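PDB 2I44: serine-threonine phosphatase 2C from Toxoplasma gondii, which probably removes phosphate groups from phosphoserine and phosphothreonine residues of proteins and binds two calcium ions. Local coordinates for residues Ala24-Asp29 with Phe40-Gln45; Phe56-Gly61 with Asn312-Thr317; Thr139-Val144 with Met261-Asp266; Gly153-Ser158 with Asn245-Arg250; Asp157-Met162 with Phe174-His179. All blocks are in the same frame, centred on the assembly; numbering follows the deposited sequence.

From the N terminus, contact 1 comes first: strand 22-29 is followed after a short connection by strand 38-43 on the facing sheet, and the loop between them closes before contact 2 begins. Contact 2 spans the longest loop, from strand 53-62 to strand 313-320 near the C terminus, and encloses the other three. Contact 3 lies within it, packing strand 137-146 against strand 258-264, and itself encloses contacts 4 and 5. Those two begin together, sharing Asp157 and Ser158, but contact 5 closes by residue 179 and contact 4 only at residues 245-250. Contacts 1, 2 and 3 join the two sheets; contact 4 adds a strand to one, and contact 5 fastens the loop leaving the other's edge.

Contact 1: residues Ala24-Asp29 with Phe40-Gln45; sequences AAIFTD and FTLCPQ
Ile26 and Phe40 meet in the hydrophobic interior of the PP2C beta-sandwich, between strand 22-29 of one sheet and strand 38-43 of the other. The short strand segments run nearly antiparallel, at 166°, with their axes 9.7 Å apart, a spacing bridged by side chains. The methyl CG2 of Ile26 sits almost exactly over the middle of the Phe40 ring, 3.7 Å from its centroid and 4° from the ring normal, so all six ring carbons are at similar distances from it and the contact is a CH-pi interaction. Phe40 has CG between its backbone N and carbonyl carbon (chi1 55°), which sets CG, and with it the start of the ring, on the side facing Ile26. At the rim of the same ring, near its plane, CG2 of Thr28 approaches CE2 of Phe40 at 4.2 Å. Ile26 also reaches Leu42 with its other branch: its CD1 lies 3.5 Å from CD1 of Leu42. That leucine methyl is shared, since CB of Ala24 touches Leu42 CD1 at 3.9 Å. Thr28 turns its polar end elsewhere, to a hydrogen bond with OG1 of Thr314 and another with the carbonyl of Ile313, leaving its methyl to the aromatic rim. Strand 313-320, the sheet neighbour of strand 22-29, completes the surroundings: Met316 lies against both Ile26 and Leu42, and Thr314 against Phe40. Alternate residues on each strand thus supply the apolar filling, the arrangement of two antiparallel sheets packed face to face in a beta-sandwich.

Contact 2: residues Phe56-Gly61 with Asn312-Thr317; sequences FGVFDG and NITAMT. With CA (calcium ion), chain E; CA (calcium ion), chain D.
Phe56 and Val58 pack on Met316 and Thr314 of the facing strand, and the unusual feature is that the strand carrying Phe56 and Val58 ends at two calcium ions joined by one carboxylate. Asp60 OD1 binds one calcium ion at 2.2 Å, and Asp60 OD2 binds the other, also at 2.2 Å. The first ion is held as well by the carbonyl oxygen of Gly61, and one water is a ligand of both ions. Another water, bound to the second ion, donates a hydrogen bond of 2.9 Å to Asn312 O and so links the metal site to the backbone just before strand 313-320; Asp266 and Asp311 complete the protein ligands of that ion. A pair of metals bridged by an aspartate and a water is the hallmark of the PP2C active site, set at one end of the beta-sandwich, where a metal-bound water is thought to attack the phosphate. Away from the metals the strands run at 171° to each other. Val58 CG1 meets Thr314 CG2 at 3.9 Å, the two side chains passing alongside with their tips directed oppositely, and Val58 CG2 is 4.1 Å from Met316 CB. Met316, a selenomethionine, carries its selenium to the edge of the Phe56 ring, near its plane, with SE 3.8 Å from Phe56 CD1 and 5.1 Å from the ring centroid: a Met-aromatic contact. The chain then bends (chi3 -82°) and puts Met316 CE 3.7 Å from Gly57 O. The Phe56 ring also meets Phe22 edge-to-face.

Contact 3: residues Thr139-Val144 with Met261-Asp266; sequences TSVTAV and MILATD. With CA (calcium ion), chain D.
Leu263 is the main bump of this contact, and the hollow that receives it lies along strand 137-146 between Val141 and Ala143. Its CD2 methyl abuts the facing backbone, 3.8 Å from Val141 O and 4.4 Å from Thr142 CA. On one flank of this methyl lies CB of Ala143, 4.3 Å from Leu263 CD2; at the base of the leucine side chain, Val141 CG2 fits beside Leu263 CB at the same distance of 4.3 Å. Ala143 CB also receives a second projection. Selenomethionine Met261 runs out fully extended as far as its selenium (chi1 178°, chi2 175°), bringing SE to 3.8 Å from Ala143 CB. Leucine and selenomethionine thus meet one alanine methyl from two sites on their strand. The segments cross with an angle of -150° and a closest axis approach of 7.7 Å, less than in contacts 1 and 2. Beyond the packed region strand 258-264 runs to the metal site: Thr265 is the N-cap of helix 266-269, and Asp266 OD1 binds a calcium ion at 2.3 Å, while Asp266 OD2 accepts a hydrogen bond of 2.6 Å from a water on that ion. Strand 137-146 is flanked in its sheet by strands 53-62 and 149-155, with Tyr117 of helix 98-130 bonded to its Thr142 hydroxyl; strand 258-264 lies between strands 313-320 and 159-166, and Ile160 of the latter fills in beside Val141, Met261 and Leu263.

Contact 4: residues Gly153-Ser158 with Asn245-Arg250; sequences GHLGDS and NQPDVR
Leu155 leans on the backbone of residues 245-247, and its side chain can be followed outward. From CB, CG is set anti to the carbonyl carbon (chi1 -70°), and the two methyls then divide the work. CD1 lies near Asn245, 3.9 Å from Asn245 O. Leu155 CD2 goes deeper: it is 3.2 Å from Gln246 O, a close carbon-oxygen approach, 3.5 Å from Pro247 CA and 4.0 Å from Pro247 CB. Tyr117 of helix 98-130 touches both Leu155 and Pro247. Next to this contact the backbones are joined by two weak hydrogen bonds, His154 N to Asp248 O and Asp248 N to His154 O, each 3.4 Å long. A water ties the pair further, 2.8 Å from His154 ND1 and donating to Asp248 O at 2.7 Å. The imidazole and the Asp248 carboxylate run alongside each other in the same sense, their planes 41° apart; their polar ends are taken up by loop 174-179, His154 NE2 by the carbonyl of Val177 and Asp248 OD2 by His179 NE2, whose ring stacks on that of His154. The arrangement is that of an added antiparallel strand, 248-253, on strand 149-155 of one PP2C sheet, entered through a proline-containing loop.

Contact 5: residues Asp157-Met162 with Phe174-His179; sequences DSRIAM and FLTVDH
Arg159 has CG anti to its carbonyl carbon (chi1 -54°) and then runs extended to NE, a course that carries it over Phe174 and up to Asp178. The contact belongs to the hairpin of strands 159-166 and 169-174 at the edge of the sheet that also holds strand 258-264, and to the loop that follows it. Arg159 CD stands 3.8 Å from the centroid of the Phe174 ring, 10° from its normal, a CH-pi contact over the face. The guanidinium beyond is off-centre, its plane 78° from that of the ring: Arg159 CZ is 4.8 Å from the Phe174 centroid in a cation-pi interaction, with Arg159 NH1 nearest, 3.2 Å from Phe174 CE2; Trp269 meets the ring edge-to-face. Two nitrogens grip Asp178 side-on in a salt bridge: Arg159 NE donates to Asp178 OD1 at 2.9 Å, and Arg159 NH2 to Asp178 OD2 at 2.8 Å, the latter approaching from above the carboxylate plane. A water that donates to Asp157 O also donates to Asp178 OD2, which thus has two donors. On the hairpin side Leu175 N donates to Ile160 O at 2.8 Å, and Leu175 CD1 is pressed tightly on Met162 CE at 3.5 Å. Ile160 N makes a weak hydrogen bond to Thr176 OG1. That hydroxyl donates to a water 2.9 Å from Thr176 OG1, which itself donates hydrogen bonds to Ser158 O and Asp178 OD1.

Contact 1: residues Ala24-Asp29 with Phe40-Gln45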
# COMPACT_ATOMS: atom_id res chain seq x y z
N ALA A 24 9.20 -0.46 14.61
CA ALA A 24 8.59 -1.15 13.49
C ALA A 24 8.91 -2.62 13.44
O ALA A 24 9.93 -3.08 13.96
CB ALA A 24 8.99 -0.48 12.19
N ALA A 25 8.02 -3.36 12.79
CA ALA A 25 8.17 -4.80 12.63
C ALA A 25 7.52 -5.15 11.30
O ALA A 25 6.54 -4.52 10.90
CB ALA A 25 7.48 -5.54 13.76
N ILE A 26 8.06 -6.15 10.61
CA ILE A 26 7.50 -6.57 9.34
C ILE A 26 7.59 -8.07 9.26
O ILE A 26 8.65 -8.64 9.51
CB ILE A 26 8.30 -5.98 8.14
CG1 ILE A 26 8.51 -4.48 8.32
CG2 ILE A 26 7.54 -6.24 6.84
CD1 ILE A 26 9.43 -3.87 7.27
N PHE A 27 6.49 -8.72 8.90
CA PHE A 27 6.46 -10.16 8.77
C PHE A 27 5.61 -10.55 7.57
O PHE A 27 4.60 -9.91 7.29
CB PHE A 27 5.88 -10.82 10.03
CG PHE A 27 6.14 -12.30 10.11
CD1 PHE A 27 7.37 -12.78 10.56
CD2 PHE A 27 5.17 -13.21 9.70
CE1 PHE A 27 7.63 -14.15 10.61
CE2 PHE A 27 5.43 -14.59 9.74
CZ PHE A 27 6.66 -15.06 10.20
N THR A 28 6.03 -11.58 6.86
CA THR A 28 5.29 -12.04 5.69
C THR A 28 5.26 -13.56 5.66
O THR A 28 6.09 -14.23 6.27
CB THR A 28 5.95 -11.52 4.38
OG1 THR A 28 5.11 -11.84 3.27
CG2 THR A 28 7.34 -12.15 4.18
N ASP A 29 4.30 -14.12 4.94
CA ASP A 29 4.18 -15.56 4.82
C ASP A 29 3.51 -15.88 3.49
O ASP A 29 2.61 -15.17 3.06
CB ASP A 29 3.36 -16.13 5.98
CG ASP A 29 3.50 -17.64 6.10
OD1 ASP A 29 3.05 -18.36 5.19
OD2 ASP A 29 4.06 -18.10 7.12
N PHE A 40 7.38 -5.44 0.05
CA PHE A 40 7.30 -4.30 0.97
C PHE A 40 8.59 -3.51 1.00
O PHE A 40 9.66 -4.00 0.60
CB PHE A 40 6.94 -4.80 2.37
CG PHE A 40 7.87 -5.85 2.90
CD1 PHE A 40 9.13 -5.50 3.39
CD2 PHE A 40 7.48 -7.18 2.94
CE1 PHE A 40 9.98 -6.47 3.90
CE2 PHE A 40 8.34 -8.16 3.45
CZ PHE A 40 9.59 -7.80 3.93
N THR A 41 8.50 -2.29 1.50
CA THR A 41 9.64 -1.40 1.56
C THR A 41 9.54 -0.51 2.78
O THR A 41 8.48 0.04 3.07
CB THR A 41 9.68 -0.52 0.29
OG1 THR A 41 9.86 -1.35 -0.87
CG2 THR A 41 10.81 0.51 0.37
N LEU A 42 10.64 -0.39 3.51
CA LEU A 42 10.69 0.46 4.68
C LEU A 42 11.97 1.28 4.66
O LEU A 42 13.07 0.71 4.63
CB LEU A 42 10.61 -0.38 5.97
CG LEU A 42 10.40 0.39 7.28
CD1 LEU A 42 9.99 -0.57 8.38
CD2 LEU A 42 11.66 1.12 7.67
N CYS A 43 11.84 2.60 4.66
CA CYS A 43 13.00 3.49 4.68
C CYS A 43 13.00 4.22 6.02
O CYS A 43 12.33 5.24 6.19
CB CYS A 43 12.91 4.49 3.53
SG CYS A 43 14.40 5.49 3.29
N PRO A 44 13.77 3.71 7.00
CA PRO A 44 13.86 4.30 8.34
C PRO A 44 14.26 5.78 8.43
O PRO A 44 13.73 6.52 9.26
CB PRO A 44 14.84 3.38 9.06
CG PRO A 44 15.73 2.92 7.96
CD PRO A 44 14.75 2.63 6.84
N GLN A 45 15.19 6.20 7.58
CA GLN A 45 15.61 7.61 7.57
C GLN A 45 15.47 8.12 6.14
O GLN A 45 16.37 7.97 5.32
CB GLN A 45 17.06 7.76 8.05
CG GLN A 45 17.62 9.16 7.84
CD GLN A 45 19.02 9.33 8.40
OE1 GLN A 45 19.20 9.51 9.61
NE2 GLN A 45 20.02 9.28 7.53

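Contact 2: residues Phe56-Gly61 with Asn312-Thr317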
# COMPACT_ATOMS: atom_id res chain seq x y z
N PHE A 56 6.98 4.03 4.37
CA PHE A 56 6.44 2.70 4.62
C PHE A 56 5.61 2.26 3.42
O PHE A 56 4.75 3.01 2.97
CB PHE A 56 5.56 2.72 5.87
CG PHE A 56 6.28 3.18 7.10
CD1 PHE A 56 7.09 2.31 7.82
CD2 PHE A 56 6.17 4.50 7.53
CE1 PHE A 56 7.80 2.75 8.95
CE2 PHE A 56 6.87 4.95 8.66
CZ PHE A 56 7.68 4.07 9.37
N GLY A 57 5.87 1.06 2.93
CA GLY A 57 5.12 0.57 1.78
C GLY A 57 4.97 -0.94 1.73
O GLY A 57 5.90 -1.68 2.03
N VAL A 58 3.78 -1.39 1.37
CA VAL A 58 3.49 -2.81 1.24
C VAL A 58 2.82 -2.98 -0.11
O VAL A 58 1.98 -2.16 -0.50
CB VAL A 58 2.55 -3.29 2.38
CG1 VAL A 58 2.14 -4.74 2.14
CG2 VAL A 58 3.25 -3.16 3.72
N PHE A 59 3.17 -4.05 -0.83
CA PHE A 59 2.62 -4.25 -2.17
C PHE A 59 2.10 -5.65 -2.44
O PHE A 59 2.84 -6.63 -2.34
CB PHE A 59 3.70 -3.90 -3.19
CG PHE A 59 4.45 -2.63 -2.88
CD1 PHE A 59 3.90 -1.39 -3.20
CD2 PHE A 59 5.67 -2.68 -2.21
CE1 PHE A 59 4.56 -0.22 -2.86
CE2 PHE A 59 6.34 -1.51 -1.87
CZ PHE A 59 5.78 -0.27 -2.20
N ASP A 60 0.82 -5.75 -2.80
CA ASP A 60 0.22 -7.05 -3.11
C ASP A 60 0.23 -7.27 -4.62
O ASP A 60 -0.59 -6.73 -5.36
CB ASP A 60 -1.23 -7.11 -2.60
CG ASP A 60 -1.86 -8.51 -2.73
OD1 ASP A 60 -1.25 -9.39 -3.37
OD2 ASP A 60 -2.97 -8.72 -2.19
N GLY A 61 1.19 -8.08 -5.09
CA GLY A 61 1.27 -8.35 -6.51
C GLY A 61 0.31 -9.43 -6.95
O GLY A 61 -0.19 -10.21 -6.13
N ASN A 312 -1.30 -14.95 0.36
CA ASN A 312 -0.01 -14.44 0.85
C ASN A 312 -0.46 -13.44 1.92
O ASN A 312 -1.49 -12.78 1.75
CB ASN A 312 0.76 -13.66 -0.23
CG ASN A 312 1.30 -14.53 -1.34
OD1 ASN A 312 1.56 -15.72 -1.17
ND2 ASN A 312 1.52 -13.92 -2.50
N ILE A 313 0.29 -13.33 3.01
CA ILE A 313 -0.05 -12.40 4.08
C ILE A 313 1.18 -11.61 4.47
O ILE A 313 2.23 -12.18 4.74
CB ILE A 313 -0.57 -13.13 5.34
CG1 ILE A 313 -1.64 -14.16 4.96
CG2 ILE A 313 -1.15 -12.12 6.32
CD1 ILE A 313 -2.11 -15.02 6.13
N THR A 314 1.03 -10.29 4.51
CA THR A 314 2.12 -9.41 4.88
C THR A 314 1.59 -8.32 5.80
O THR A 314 0.56 -7.70 5.51
CB THR A 314 2.76 -8.75 3.64
OG1 THR A 314 3.42 -9.77 2.86
CG2 THR A 314 3.79 -7.70 4.04
N ALA A 315 2.30 -8.10 6.90
CA ALA A 315 1.91 -7.08 7.86
C ALA A 315 3.13 -6.28 8.29
O ALA A 315 4.20 -6.83 8.55
CB ALA A 315 1.24 -7.73 9.06
N MSE A 316 2.97 -4.96 8.34
CA MSE A 316 4.03 -4.06 8.76
C MSE A 316 3.39 -3.22 9.86
O MSE A 316 2.41 -2.53 9.62
CB MSE A 316 4.46 -3.16 7.59
CG MSE A 316 5.61 -2.19 7.90
SE MSE A 316 6.07 -1.03 6.39
CE MSE A 316 7.19 -2.26 5.42
N THR A 317 3.93 -3.32 11.07
CA THR A 317 3.41 -2.58 12.21
C THR A 317 4.32 -1.42 12.60
O THR A 317 5.53 -1.57 12.70
CB THR A 317 3.21 -3.50 13.44
OG1 THR A 317 4.40 -4.27 13.66
CG2 THR A 317 2.04 -4.45 13.21
CA CA E . -1.40 -11.22 -4.60
CA CA D . -3.56 -10.83 -1.83
O HOH W 1 -1.83 -10.74 -0.28
O HOH W 2 -2.55 -12.14 -3.12
O HOH W 3 -4.97 -10.37 -3.06
O HOH W 4 -3.48 -10.60 -5.42
O HOH W 5 -0.78 -13.11 -5.70

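Contact 3: residues Thr139-Val144 with Met261-Asp266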
# COMPACT_ATOMS: atom_id res chain seq x y z
N THR A 139 -1.03 -3.91 -5.94
CA THR A 139 -1.75 -2.89 -5.20
C THR A 139 -0.64 -2.14 -4.48
O THR A 139 0.54 -2.50 -4.58
CB THR A 139 -2.61 -3.47 -4.08
OG1 THR A 139 -1.74 -4.06 -3.11
CG2 THR A 139 -3.59 -4.51 -4.61
N SER A 140 -1.03 -1.12 -3.73
CA SER A 140 -0.08 -0.35 -2.96
C SER A 140 -0.74 0.45 -1.85
O SER A 140 -1.80 1.03 -2.03
CB SER A 140 0.70 0.60 -3.88
OG SER A 140 1.47 1.52 -3.12
N VAL A 141 -0.10 0.42 -0.68
CA VAL A 141 -0.51 1.22 0.46
C VAL A 141 0.82 1.77 0.92
O VAL A 141 1.74 1.00 1.22
CB VAL A 141 -1.12 0.41 1.64
CG1 VAL A 141 -2.55 0.07 1.34
CG2 VAL A 141 -0.28 -0.81 1.94
N THR A 142 0.95 3.09 0.93
CA THR A 142 2.19 3.70 1.36
C THR A 142 1.92 4.76 2.41
O THR A 142 0.82 5.29 2.51
CB THR A 142 2.93 4.36 0.18
OG1 THR A 142 2.09 5.36 -0.42
CG2 THR A 142 3.34 3.32 -0.85
N ALA A 143 2.93 5.06 3.21
CA ALA A 143 2.82 6.06 4.26
C ALA A 143 4.13 6.82 4.34
O ALA A 143 5.20 6.21 4.45
CB ALA A 143 2.51 5.41 5.60
N VAL A 144 4.06 8.14 4.28
CA VAL A 144 5.25 8.96 4.37
C VAL A 144 5.18 9.76 5.67
O VAL A 144 4.32 10.62 5.84
CB VAL A 144 5.36 9.91 3.16
CG1 VAL A 144 6.56 10.85 3.32
CG2 VAL A 144 5.51 9.09 1.88
N MSE A 261 0.08 2.14 13.53
CA MSE A 261 -0.36 2.14 12.14
C MSE A 261 0.00 0.76 11.61
O MSE A 261 1.08 0.23 11.92
CB MSE A 261 0.38 3.24 11.36
CG MSE A 261 0.04 3.30 9.88
SE MSE A 261 0.89 4.81 8.99
CE MSE A 261 -0.68 5.90 8.72
N ILE A 262 -0.90 0.16 10.84
CA ILE A 262 -0.67 -1.16 10.30
C ILE A 262 -0.88 -1.18 8.79
O ILE A 262 -1.99 -0.91 8.31
CB ILE A 262 -1.62 -2.21 10.93
CG1 ILE A 262 -1.42 -2.27 12.45
CG2 ILE A 262 -1.37 -3.59 10.31
CD1 ILE A 262 -2.38 -3.20 13.16
N LEU A 263 0.18 -1.47 8.05
CA LEU A 263 0.07 -1.56 6.60
C LEU A 263 0.04 -3.05 6.31
O LEU A 263 0.90 -3.80 6.79
CB LEU A 263 1.27 -0.90 5.91
CG LEU A 263 1.48 0.61 6.11
CD1 LEU A 263 2.22 0.86 7.42
CD2 LEU A 263 2.28 1.18 4.94
N ALA A 264 -0.95 -3.50 5.55
CA ALA A 264 -1.06 -4.92 5.24
C ALA A 264 -1.84 -5.22 3.96
O ALA A 264 -2.62 -4.40 3.48
CB ALA A 264 -1.70 -5.64 6.42
N THR A 265 -1.61 -6.40 3.41
CA THR A 265 -2.31 -6.83 2.20
C THR A 265 -3.65 -7.44 2.58
O THR A 265 -3.92 -7.67 3.78
CB THR A 265 -1.48 -7.87 1.42
OG1 THR A 265 -1.19 -8.99 2.27
CG2 THR A 265 -0.18 -7.26 0.94
N ASP A 266 -4.49 -7.70 1.58
CA ASP A 266 -5.81 -8.28 1.84
C ASP A 266 -5.67 -9.67 2.43
O ASP A 266 -6.63 -10.24 2.93
CB ASP A 266 -6.67 -8.30 0.57
CG ASP A 266 -6.10 -9.16 -0.55
OD1 ASP A 266 -5.03 -9.79 -0.37
OD2 ASP A 266 -6.73 -9.21 -1.62
CA CA D . -3.56 -10.83 -1.83
O HOH W 3 -4.97 -10.37 -3.06
O HOH W 1 -1.83 -10.74 -0.28
O HOH W 2 -2.55 -12.14 -3.12

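Contact 4: residues Gly153-Ser158 with Asn245-Arg250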
# COMPACT_ATOMS: atom_id res chain seq x y z
N GLY A 153 -1.04 7.11 1.01
CA GLY A 153 -1.40 6.98 -0.39
C GLY A 153 -1.68 5.52 -0.67
O GLY A 153 -1.15 4.65 0.03
N HIS A 154 -2.52 5.24 -1.66
CA HIS A 154 -2.79 3.85 -2.01
C HIS A 154 -3.45 3.65 -3.36
O HIS A 154 -4.05 4.56 -3.93
CB HIS A 154 -3.64 3.15 -0.93
CG HIS A 154 -5.12 3.23 -1.15
ND1 HIS A 154 -5.85 4.37 -0.93
CD2 HIS A 154 -6.01 2.29 -1.56
CE1 HIS A 154 -7.13 4.14 -1.17
NE2 HIS A 154 -7.25 2.88 -1.56
N LEU A 155 -3.31 2.43 -3.85
CA LEU A 155 -3.89 2.00 -5.11
C LEU A 155 -4.29 0.55 -4.88
O LEU A 155 -3.47 -0.27 -4.48
CB LEU A 155 -2.85 2.03 -6.24
CG LEU A 155 -2.33 3.37 -6.78
CD1 LEU A 155 -1.26 3.09 -7.83
CD2 LEU A 155 -3.47 4.18 -7.39
N GLY A 156 -5.56 0.23 -5.11
CA GLY A 156 -5.96 -1.16 -4.95
C GLY A 156 -6.74 -1.51 -3.70
O GLY A 156 -7.47 -0.68 -3.16
N ASP A 157 -6.58 -2.74 -3.22
CA ASP A 157 -7.32 -3.17 -2.06
C ASP A 157 -6.49 -3.60 -0.86
O ASP A 157 -6.96 -4.37 -0.03
CB ASP A 157 -8.30 -4.28 -2.43
CG ASP A 157 -7.63 -5.43 -3.14
OD1 ASP A 157 -6.39 -5.54 -3.05
OD2 ASP A 157 -8.34 -6.22 -3.77
N SER A 158 -5.25 -3.12 -0.77
CA SER A 158 -4.44 -3.38 0.41
C SER A 158 -4.88 -2.23 1.31
O SER A 158 -5.38 -1.21 0.81
CB SER A 158 -2.94 -3.27 0.11
OG SER A 158 -2.49 -4.39 -0.63
N ASN A 245 -3.64 4.86 -12.11
CA ASN A 245 -2.50 4.91 -11.20
C ASN A 245 -2.63 6.13 -10.30
O ASN A 245 -1.69 6.52 -9.61
CB ASN A 245 -1.16 4.97 -11.97
CG ASN A 245 -1.08 6.13 -12.94
OD1 ASN A 245 -1.68 7.19 -12.73
ND2 ASN A 245 -0.33 5.93 -14.01
N GLN A 246 -3.82 6.74 -10.31
CA GLN A 246 -4.12 7.90 -9.48
C GLN A 246 -4.39 7.41 -8.07
O GLN A 246 -5.35 6.69 -7.83
CB GLN A 246 -5.37 8.61 -10.02
CG GLN A 246 -5.91 9.73 -9.14
CD GLN A 246 -4.91 10.84 -8.95
OE1 GLN A 246 -4.29 10.97 -7.89
NE2 GLN A 246 -4.73 11.66 -9.98
N PRO A 247 -3.53 7.77 -7.11
CA PRO A 247 -3.76 7.30 -5.74
C PRO A 247 -4.70 8.23 -4.98
O PRO A 247 -4.86 9.39 -5.34
CB PRO A 247 -2.37 7.33 -5.14
CG PRO A 247 -1.79 8.57 -5.77
CD PRO A 247 -2.20 8.41 -7.22
N ASP A 248 -5.35 7.70 -3.95
CA ASP A 248 -6.17 8.56 -3.11
C ASP A 248 -5.13 8.93 -2.06
O ASP A 248 -4.37 8.07 -1.61
CB ASP A 248 -7.34 7.80 -2.46
CG ASP A 248 -8.53 7.65 -3.40
OD1 ASP A 248 -8.96 8.67 -3.99
OD2 ASP A 248 -9.04 6.53 -3.55
N VAL A 249 -5.06 10.20 -1.70
CA VAL A 249 -4.07 10.63 -0.72
C VAL A 249 -4.75 11.29 0.47
O VAL A 249 -5.72 12.02 0.31
CB VAL A 249 -3.05 11.61 -1.35
CG1 VAL A 249 -1.96 11.96 -0.35
CG2 VAL A 249 -2.43 10.97 -2.59
N ARG A 250 -4.22 11.01 1.66
CA ARG A 250 -4.75 11.55 2.91
C ARG A 250 -3.61 11.87 3.88
O ARG A 250 -2.80 11.00 4.20
CB ARG A 250 -5.71 10.55 3.55
CG ARG A 250 -6.26 10.95 4.92
CD ARG A 250 -7.24 9.91 5.46
NE ARG A 250 -7.77 10.28 6.78
CZ ARG A 250 -8.62 9.53 7.49
NH1 ARG A 250 -9.05 8.37 7.01
NH2 ARG A 250 -9.04 9.95 8.67
O HOH W 6 -4.77 6.50 0.55

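Contact 5: residues Asp157-Met162 with Phe174-His179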
# COMPACT_ATOMS: atom_id res chain seq x y z
N ASP A 157 -6.58 -2.74 -3.22
CA ASP A 157 -7.32 -3.17 -2.06
C ASP A 157 -6.49 -3.60 -0.86
O ASP A 157 -6.96 -4.37 -0.03
CB ASP A 157 -8.30 -4.28 -2.43
CG ASP A 157 -7.63 -5.43 -3.14
OD1 ASP A 157 -6.39 -5.54 -3.05
OD2 ASP A 157 -8.34 -6.22 -3.77
N SER A 158 -5.25 -3.12 -0.77
CA SER A 158 -4.44 -3.38 0.41
C SER A 158 -4.88 -2.23 1.31
O SER A 158 -5.38 -1.21 0.81
CB SER A 158 -2.94 -3.27 0.11
OG SER A 158 -2.49 -4.39 -0.63
N ARG A 159 -4.72 -2.35 2.62
CA ARG A 159 -5.18 -1.29 3.51
C ARG A 159 -4.25 -0.90 4.64
O ARG A 159 -3.34 -1.64 5.02
CB ARG A 159 -6.52 -1.70 4.14
CG ARG A 159 -7.60 -2.09 3.16
CD ARG A 159 -8.79 -2.66 3.91
NE ARG A 159 -9.87 -3.06 3.01
CZ ARG A 159 -11.05 -3.52 3.42
NH1 ARG A 159 -11.29 -3.64 4.72
NH2 ARG A 159 -11.98 -3.85 2.54
N ILE A 160 -4.51 0.28 5.19
CA ILE A 160 -3.76 0.80 6.33
C ILE A 160 -4.76 1.03 7.46
O ILE A 160 -5.75 1.73 7.28
CB ILE A 160 -3.07 2.15 6.01
CG1 ILE A 160 -2.06 1.97 4.87
CG2 ILE A 160 -2.36 2.68 7.26
CD1 ILE A 160 -1.26 3.23 4.56
N ALA A 161 -4.50 0.42 8.62
CA ALA A 161 -5.38 0.59 9.77
C ALA A 161 -4.66 1.48 10.79
O ALA A 161 -3.43 1.51 10.85
CB ALA A 161 -5.71 -0.76 10.39
N MSE A 162 -5.44 2.21 11.58
CA MSE A 162 -4.85 3.12 12.56
C MSE A 162 -5.50 3.01 13.93
O MSE A 162 -6.72 3.02 14.06
CB MSE A 162 -4.97 4.56 12.05
CG MSE A 162 -4.19 5.59 12.87
SE MSE A 162 -2.30 5.60 12.43
CE MSE A 162 -2.32 7.14 11.24
N PHE A 174 -9.76 2.26 9.16
CA PHE A 174 -8.92 2.11 7.98
C PHE A 174 -8.76 3.52 7.44
O PHE A 174 -9.71 4.30 7.46
CB PHE A 174 -9.60 1.23 6.93
CG PHE A 174 -9.56 -0.23 7.24
CD1 PHE A 174 -8.34 -0.88 7.42
CD2 PHE A 174 -10.73 -0.97 7.33
CE1 PHE A 174 -8.29 -2.24 7.69
CE2 PHE A 174 -10.69 -2.33 7.59
CZ PHE A 174 -9.47 -2.96 7.77
N LEU A 175 -7.56 3.87 6.97
CA LEU A 175 -7.34 5.20 6.41
C LEU A 175 -7.52 5.16 4.89
O LEU A 175 -7.43 6.18 4.21
CB LEU A 175 -5.94 5.69 6.75
CG LEU A 175 -5.63 5.88 8.24
CD1 LEU A 175 -4.17 6.28 8.43
CD2 LEU A 175 -6.57 6.92 8.82
N THR A 176 -7.76 3.96 4.36
CA THR A 176 -7.93 3.80 2.92
C THR A 176 -9.16 2.97 2.59
O THR A 176 -9.52 2.04 3.31
CB THR A 176 -6.71 3.08 2.30
OG1 THR A 176 -6.55 1.79 2.90
CG2 THR A 176 -5.44 3.89 2.52
N VAL A 177 -9.81 3.33 1.49
CA VAL A 177 -10.98 2.62 1.00
C VAL A 177 -10.58 1.94 -0.31
O VAL A 177 -10.02 2.58 -1.20
CB VAL A 177 -12.15 3.60 0.74
CG1 VAL A 177 -13.30 2.87 0.08
CG2 VAL A 177 -12.59 4.23 2.08
N ASP A 178 -10.86 0.64 -0.44
CA ASP A 178 -10.48 -0.12 -1.62
C ASP A 178 -10.98 0.48 -2.93
O ASP A 178 -12.07 1.02 -3.00
CB ASP A 178 -10.99 -1.55 -1.55
CG ASP A 178 -10.53 -2.30 -0.31
OD1 ASP A 178 -9.64 -1.79 0.41
OD2 ASP A 178 -11.06 -3.40 -0.07
N HIS A 179 -10.16 0.36 -3.98
CA HIS A 179 -10.57 0.82 -5.30
C HIS A 179 -11.18 -0.42 -5.94
O HIS A 179 -10.49 -1.33 -6.37
CB HIS A 179 -9.37 1.30 -6.11
CG HIS A 179 -8.72 2.53 -5.54
ND1 HIS A 179 -7.40 2.56 -5.16
CD2 HIS A 179 -9.20 3.78 -5.33
CE1 HIS A 179 -7.09 3.77 -4.73
NE2 HIS A 179 -8.17 4.53 -4.82
O HOH W 7 -9.43 -5.31 0.70
O HOH W 8 -8.06 0.39 0.85